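Local coordinates for protein 2-dehydropantoate 2-reductase (Enterococcus faecium, PDB 3WFI) that acts as a D-mandelate dehydrogenase, an NADH-binding Rossmann-fold enzyme of the ketopantoate reductase family, and may reduce ketopantoate to pantoate, at residues V147-K161 / L167-H181. Sequence-based numbering, arbitrary orientation.
Sequences VELQNLGDGKEAAAK and LSESGLNAHFSDNIH
The last beta-alpha-beta unit of the Rossmann-type domain brings V147, E148 and L149 of strand 147-151 alongside A174, H175 and F176 of strand 174-176, in parallel. Four backbone hydrogen bonds join them: V147 N to N173 O, H175 N to V147 O, L149 N to H175 O, and S177 N to L149 O. Helix 157-168 connects the two strands and packs over L149 and F176 on the face that also bears V147 and A174, while V147 also meets F15 of helix 10-21. On that face the CB atoms of V147 and A174 meet at 3.9 Å, while CD2 of L149 touches CD2 of L167 at 3.7 Å; both leucines also pack on L101 of strand 98-102.

F176 lies against the first turn of the helix. With CG anti to the backbone N (chi1 177°), its ring meets A160 CB beside CD1 at 3.8 Å and E157 CG by CZ at 3.7 Å. The extended K161 chain runs across the ring, its CE over one face, 4.2 Å from the centroid of the F176 ring, a CH-pi contact. N151 OD1 sits at the ring edge, in plane, 3.5 Å from F176 CE1. The same amide's ND2 donates to G153 O, and weakly to E157 OE2, bonds that help fix the rotation of the amide, whose plane lies 21° from that of the ring.

Strand 174-176 is the outermost of this mixed eight-stranded sheet, and strand 147-151 pairs on its other side with antiparallel strand 122-127. Beyond the end of strand 174-176, Q150, still in strand 147-151, reaches in an extended chain to the start of helix 180-191. Its OE1 accepts from H181 N at 2.9 Å (N-H...O 151°), and NE2 gives a weak bond to D178 O. I180 turns CD1 onto E148 CB, on the face shared with H175, and L152 CD2 lies over one face of the H181 ring, a CH-pi contact.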
loop_
_atom_site.group_PDB
_atom_site.type_symbol
_atom_site.label_atom_id
_atom_site.label_comp_id
_atom_site.label_asym_id
_atom_site.label_seq_id
_atom_site.Cartn_x
_atom_site.Cartn_y
_atom_site.Cartn_z
ATOM N N VAL B 147 -20.524 15.768 -28.393
ATOM C CA VAL B 147 -20.058 16.272 -27.114
ATOM C C VAL B 147 -21.207 16.204 -26.122
ATOM O O VAL B 147 -22.350 16.532 -26.456
ATOM C CB VAL B 147 -19.559 17.739 -27.222
ATOM C CG1 VAL B 147 -19.120 18.264 -25.863
ATOM C CG2 VAL B 147 -18.428 17.852 -28.241
ATOM N N GLU B 148 -20.896 15.784 -24.904
ATOM C CA GLU B 148 -21.842 15.805 -23.801
ATOM C C GLU B 148 -21.198 16.586 -22.672
ATOM O O GLU B 148 -20.010 16.402 -22.397
ATOM C CB GLU B 148 -22.198 14.395 -23.320
ATOM C CG GLU B 148 -22.871 13.543 -24.394
ATOM C CD GLU B 148 -23.402 12.226 -23.859
ATOM O OE1 GLU B 148 -22.997 11.818 -22.752
ATOM O OE2 GLU B 148 -24.226 11.600 -24.559
ATOM N N LEU B 149 -21.973 17.463 -22.033
ATOM C CA LEU B 149 -21.414 18.352 -21.009
ATOM C C LEU B 149 -22.402 18.675 -19.907
ATOM O O LEU B 149 -23.618 18.576 -20.095
ATOM C CB LEU B 149 -20.865 19.644 -21.649
ATOM C CG LEU B 149 -21.842 20.624 -22.320
ATOM C CD1 LEU B 149 -22.511 21.539 -21.298
ATOM C CD2 LEU B 149 -21.130 21.469 -23.365
ATOM N N GLN B 150 -21.855 19.055 -18.755
ATOM C CA GLN B 150 -22.636 19.310 -17.562
ATOM C C GLN B 150 -22.078 20.481 -16.761
ATOM O O GLN B 150 -20.869 20.662 -16.674
ATOM C CB GLN B 150 -22.636 18.067 -16.673
ATOM C CG GLN B 150 -23.594 18.168 -15.495
ATOM C CD GLN B 150 -23.752 16.868 -14.739
ATOM O OE1 GLN B 150 -23.027 15.898 -14.978
ATOM N NE2 GLN B 150 -24.737 16.831 -13.837
ATOM N N ASN B 151 -22.977 21.255 -16.167
ATOM C CA ASN B 151 -22.599 22.282 -15.205
ATOM C C ASN B 151 -22.118 21.659 -13.893
ATOM O O ASN B 151 -22.693 20.698 -13.405
ATOM C CB ASN B 151 -23.769 23.243 -14.925
ATOM C CG ASN B 151 -24.984 22.538 -14.342
ATOM O OD1 ASN B 151 -25.604 21.709 -15.004
ATOM N ND2 ASN B 151 -25.322 22.857 -13.103
ATOM N N LEU B 152 -21.063 22.216 -13.325
ATOM C CA LEU B 152 -20.716 21.935 -11.926
ATOM C C LEU B 152 -21.402 22.817 -10.893
ATOM O O LEU B 152 -21.555 22.398 -9.749
ATOM C CB LEU B 152 -19.220 22.032 -11.719
ATOM C CG LEU B 152 -18.471 20.942 -12.454
ATOM C CD1 LEU B 152 -16.992 21.116 -12.189
ATOM C CD2 LEU B 152 -18.930 19.575 -11.996
ATOM N N GLY B 153 -21.801 24.026 -11.257
ATOM C CA GLY B 153 -22.419 24.907 -10.267
ATOM C C GLY B 153 -23.924 24.759 -10.204
ATOM O O GLY B 153 -24.585 24.620 -11.230
ATOM N N ASP B 154 -24.462 24.833 -8.988
ATOM C CA ASP B 154 -25.895 24.682 -8.743
ATOM C C ASP B 154 -26.649 25.700 -9.562
ATOM O O ASP B 154 -26.231 26.852 -9.649
ATOM C CB ASP B 154 -26.223 24.944 -7.260
ATOM C CG ASP B 154 -25.670 23.886 -6.319
ATOM O OD1 ASP B 154 -25.442 22.717 -6.710
ATOM O OD2 ASP B 154 -25.501 24.225 -5.136
ATOM N N GLY B 155 -27.743 25.274 -10.182
ATOM C CA GLY B 155 -28.618 26.182 -10.909
ATOM C C GLY B 155 -28.112 26.664 -12.259
ATOM O O GLY B 155 -28.715 27.560 -12.852
ATOM N N LYS B 156 -27.041 26.056 -12.768
ATOM C CA LYS B 156 -26.465 26.463 -14.036
ATOM C C LYS B 156 -26.799 25.495 -15.185
ATOM O O LYS B 156 -26.099 25.475 -16.198
ATOM C CB LYS B 156 -24.949 26.618 -13.902
ATOM C CG LYS B 156 -24.486 27.573 -12.806
ATOM C CD LYS B 156 -25.066 28.988 -12.905
ATOM C CE LYS B 156 -24.647 29.734 -14.158
ATOM N NZ LYS B 156 -23.189 30.050 -14.197
ATOM N N GLU B 157 -27.883 24.725 -15.048
ATOM C CA GLU B 157 -28.316 23.805 -16.111
ATOM C C GLU B 157 -28.688 24.552 -17.398
ATOM O O GLU B 157 -28.313 24.131 -18.486
ATOM C CB GLU B 157 -29.509 22.934 -15.663
ATOM C CG GLU B 157 -29.139 21.774 -14.749
ATOM C CD GLU B 157 -28.862 22.179 -13.307
ATOM O OE1 GLU B 157 -29.320 23.258 -12.867
ATOM O OE2 GLU B 157 -28.181 21.396 -12.604
ATOM N N ALA B 158 -29.436 25.645 -17.264
ATOM C CA ALA B 158 -29.831 26.469 -18.407
ATOM C C ALA B 158 -28.610 27.028 -19.126
ATOM O O ALA B 158 -28.530 26.972 -20.350
ATOM C CB ALA B 158 -30.747 27.605 -17.959
ATOM N N ALA B 159 -27.642 27.510 -18.356
ATOM C CA ALA B 159 -26.379 27.976 -18.910
ATOM C C ALA B 159 -25.605 26.855 -19.647
ATOM O O ALA B 159 -25.018 27.088 -20.695
ATOM C CB ALA B 159 -25.523 28.599 -17.821
ATOM N N ALA B 160 -25.612 25.651 -19.089
ATOM C CA ALA B 160 -24.965 24.504 -19.728
ATOM C C ALA B 160 -25.660 24.154 -21.044
ATOM O O ALA B 160 -25.001 23.814 -22.030
ATOM C CB ALA B 160 -24.952 23.305 -18.790
ATOM N N LYS B 161 -26.989 24.249 -21.059
ATOM C CA LYS B 161 -27.761 23.967 -22.271
ATOM C C LYS B 161 -27.468 24.980 -23.375
ATOM O O LYS B 161 -27.354 24.602 -24.546
ATOM C CB LYS B 161 -29.261 23.869 -21.965
ATOM C CG LYS B 161 -29.622 22.582 -21.229
ATOM C CD LYS B 161 -31.043 22.594 -20.688
ATOM C CE LYS B 161 -31.295 21.383 -19.799
ATOM N NZ LYS B 161 -32.639 21.421 -19.154
ATOM N N LEU B 167 -22.079 25.419 -29.036
ATOM C CA LEU B 167 -21.130 24.497 -29.657
ATOM C C LEU B 167 -21.789 23.767 -30.823
ATOM O O LEU B 167 -21.150 23.535 -31.844
ATOM C CB LEU B 167 -20.581 23.476 -28.659
ATOM C CG LEU B 167 -19.425 23.754 -27.684
ATOM C CD1 LEU B 167 -18.926 25.186 -27.714
ATOM C CD2 LEU B 167 -19.734 23.300 -26.264
ATOM N N SER B 168 -23.060 23.410 -30.668
ATOM C CA SER B 168 -23.811 22.742 -31.745
ATOM C C SER B 168 -23.995 23.614 -32.992
ATOM O O SER B 168 -24.088 23.091 -34.103
ATOM C CB SER B 168 -25.166 22.252 -31.246
ATOM O OG SER B 168 -25.011 21.138 -30.385
ATOM N N GLU B 169 -24.019 24.932 -32.815
ATOM C CA GLU B 169 -24.077 25.847 -33.942
ATOM C C GLU B 169 -22.842 25.740 -34.820
ATOM O O GLU B 169 -22.888 26.121 -35.986
ATOM C CB GLU B 169 -24.248 27.287 -33.469
ATOM C CG GLU B 169 -25.642 27.579 -32.955
ATOM C CD GLU B 169 -25.740 28.915 -32.258
ATOM O OE1 GLU B 169 -24.859 29.779 -32.479
ATOM O OE2 GLU B 169 -26.703 29.097 -31.489
ATOM N N SER B 170 -21.739 25.242 -34.251
ATOM C CA SER B 170 -20.505 25.060 -34.989
ATOM C C SER B 170 -20.310 23.619 -35.468
ATOM O O SER B 170 -19.231 23.260 -35.936
ATOM C CB SER B 170 -19.316 25.536 -34.150
ATOM O OG SER B 170 -19.432 26.926 -33.867
ATOM N N GLY B 171 -21.364 22.806 -35.373
ATOM C CA GLY B 171 -21.372 21.452 -35.904
ATOM C C GLY B 171 -20.812 20.403 -34.968
ATOM O O GLY B 171 -20.588 19.265 -35.380
ATOM N N LEU B 172 -20.588 20.780 -33.707
ATOM C CA LEU B 172 -19.953 19.905 -32.734
ATOM C C LEU B 172 -20.914 18.920 -32.082
ATOM O O LEU B 172 -20.482 18.039 -31.338
ATOM C CB LEU B 172 -19.235 20.728 -31.656
ATOM C CG LEU B 172 -17.994 21.471 -32.144
ATOM C CD1 LEU B 172 -17.631 22.609 -31.192
ATOM C CD2 LEU B 172 -16.825 20.507 -32.337
ATOM N N ASN B 173 -22.211 19.053 -32.363
ATOM C CA ASN B 173 -23.195 18.078 -31.906
ATOM C C ASN B 173 -23.137 17.885 -30.388
ATOM O O ASN B 173 -22.988 16.766 -29.882
ATOM C CB ASN B 173 -22.988 16.749 -32.650
ATOM C CG ASN B 173 -24.100 15.748 -32.399
ATOM O OD1 ASN B 173 -25.209 16.112 -32.025
ATOM N ND2 ASN B 173 -23.805 14.471 -32.630
ATOM N N ALA B 174 -23.258 19.003 -29.672
ATOM C CA ALA B 174 -23.114 19.028 -28.225
ATOM C C ALA B 174 -24.465 18.909 -27.544
ATOM O O ALA B 174 -25.467 19.410 -28.056
ATOM C CB ALA B 174 -22.415 20.316 -27.785
ATOM N N HIS B 175 -24.489 18.264 -26.379
ATOM C CA HIS B 175 -25.718 18.102 -25.604
ATOM C C HIS B 175 -25.461 18.173 -24.116
ATOM O O HIS B 175 -24.414 17.740 -23.630
ATOM C CB HIS B 175 -26.375 16.751 -25.903
ATOM C CG HIS B 175 -26.609 16.513 -27.357
ATOM N ND1 HIS B 175 -25.823 15.664 -28.098
ATOM C CD2 HIS B 175 -27.527 17.017 -28.209
ATOM C CE1 HIS B 175 -26.256 15.642 -29.344
ATOM N NE2 HIS B 175 -27.280 16.468 -29.442
ATOM N N PHE B 176 -26.436 18.721 -23.400
ATOM C CA PHE B 176 -26.468 18.621 -21.952
ATOM C C PHE B 176 -26.716 17.182 -21.519
ATOM O O PHE B 176 -27.559 16.491 -22.086
ATOM C CB PHE B 176 -27.578 19.506 -21.378
ATOM C CG PHE B 176 -27.721 19.404 -19.891
ATOM C CD1 PHE B 176 -26.841 20.067 -19.049
ATOM C CD2 PHE B 176 -28.729 18.631 -19.329
ATOM C CE1 PHE B 176 -26.971 19.976 -17.673
ATOM C CE2 PHE B 176 -28.862 18.531 -17.956
ATOM C CZ PHE B 176 -27.983 19.209 -17.126
ATOM N N SER B 177 -25.993 16.748 -20.489
ATOM C CA SER B 177 -26.274 15.494 -19.810
ATOM C C SER B 177 -26.087 15.701 -18.320
ATOM O O SER B 177 -25.102 16.288 -17.912
ATOM C CB SER B 177 -25.337 14.394 -20.306
ATOM O OG SER B 177 -25.386 13.279 -19.433
ATOM N N ASP B 178 -27.030 15.223 -17.508
ATOM C CA ASP B 178 -26.901 15.330 -16.052
ATOM C C ASP B 178 -26.163 14.136 -15.455
ATOM O O ASP B 178 -26.134 13.953 -14.238
ATOM C CB ASP B 178 -28.269 15.514 -15.384
ATOM C CG ASP B 178 -29.193 14.304 -15.550
ATOM O OD1 ASP B 178 -28.750 13.257 -16.068
ATOM O OD2 ASP B 178 -30.381 14.414 -15.163
ATOM N N ASN B 179 -25.553 13.317 -16.300
ATOM C CA ASN B 179 -24.920 12.107 -15.780
ATOM C C ASN B 179 -23.414 12.112 -15.962
ATOM O O ASN B 179 -22.762 11.127 -15.612
ATOM C CB ASN B 179 -25.535 10.889 -16.457
ATOM C CG ASN B 179 -25.167 9.581 -15.778
ATOM O OD1 ASN B 179 -24.557 8.710 -16.398
ATOM N ND2 ASN B 179 -25.514 9.445 -14.494
ATOM N N ILE B 180 -22.862 13.239 -16.432
ATOM C CA ILE B 180 -21.427 13.357 -16.751
ATOM C C ILE B 180 -20.589 13.232 -15.475
ATOM O O ILE B 180 -19.572 12.549 -15.457
ATOM C CB ILE B 180 -21.067 14.724 -17.392
ATOM C CG1 ILE B 180 -21.808 14.938 -18.702
ATOM C CG2 ILE B 180 -19.567 14.840 -17.636
ATOM C CD1 ILE B 180 -21.608 13.838 -19.722
ATOM N N HIS B 181 -21.015 13.916 -14.422
ATOM C CA HIS B 181 -20.225 14.016 -13.198
ATOM C C HIS B 181 -20.139 12.620 -12.567
ATOM O O HIS B 181 -19.069 12.160 -12.158
ATOM C CB HIS B 181 -20.892 14.997 -12.239
ATOM C CG HIS B 181 -19.987 15.540 -11.180
ATOM N ND1 HIS B 181 -18.698 15.091 -10.976
ATOM C CD2 HIS B 181 -20.207 16.495 -10.248
ATOM C CE1 HIS B 181 -18.162 15.759 -9.969
ATOM N NE2 HIS B 181 -19.061 16.610 -9.504
#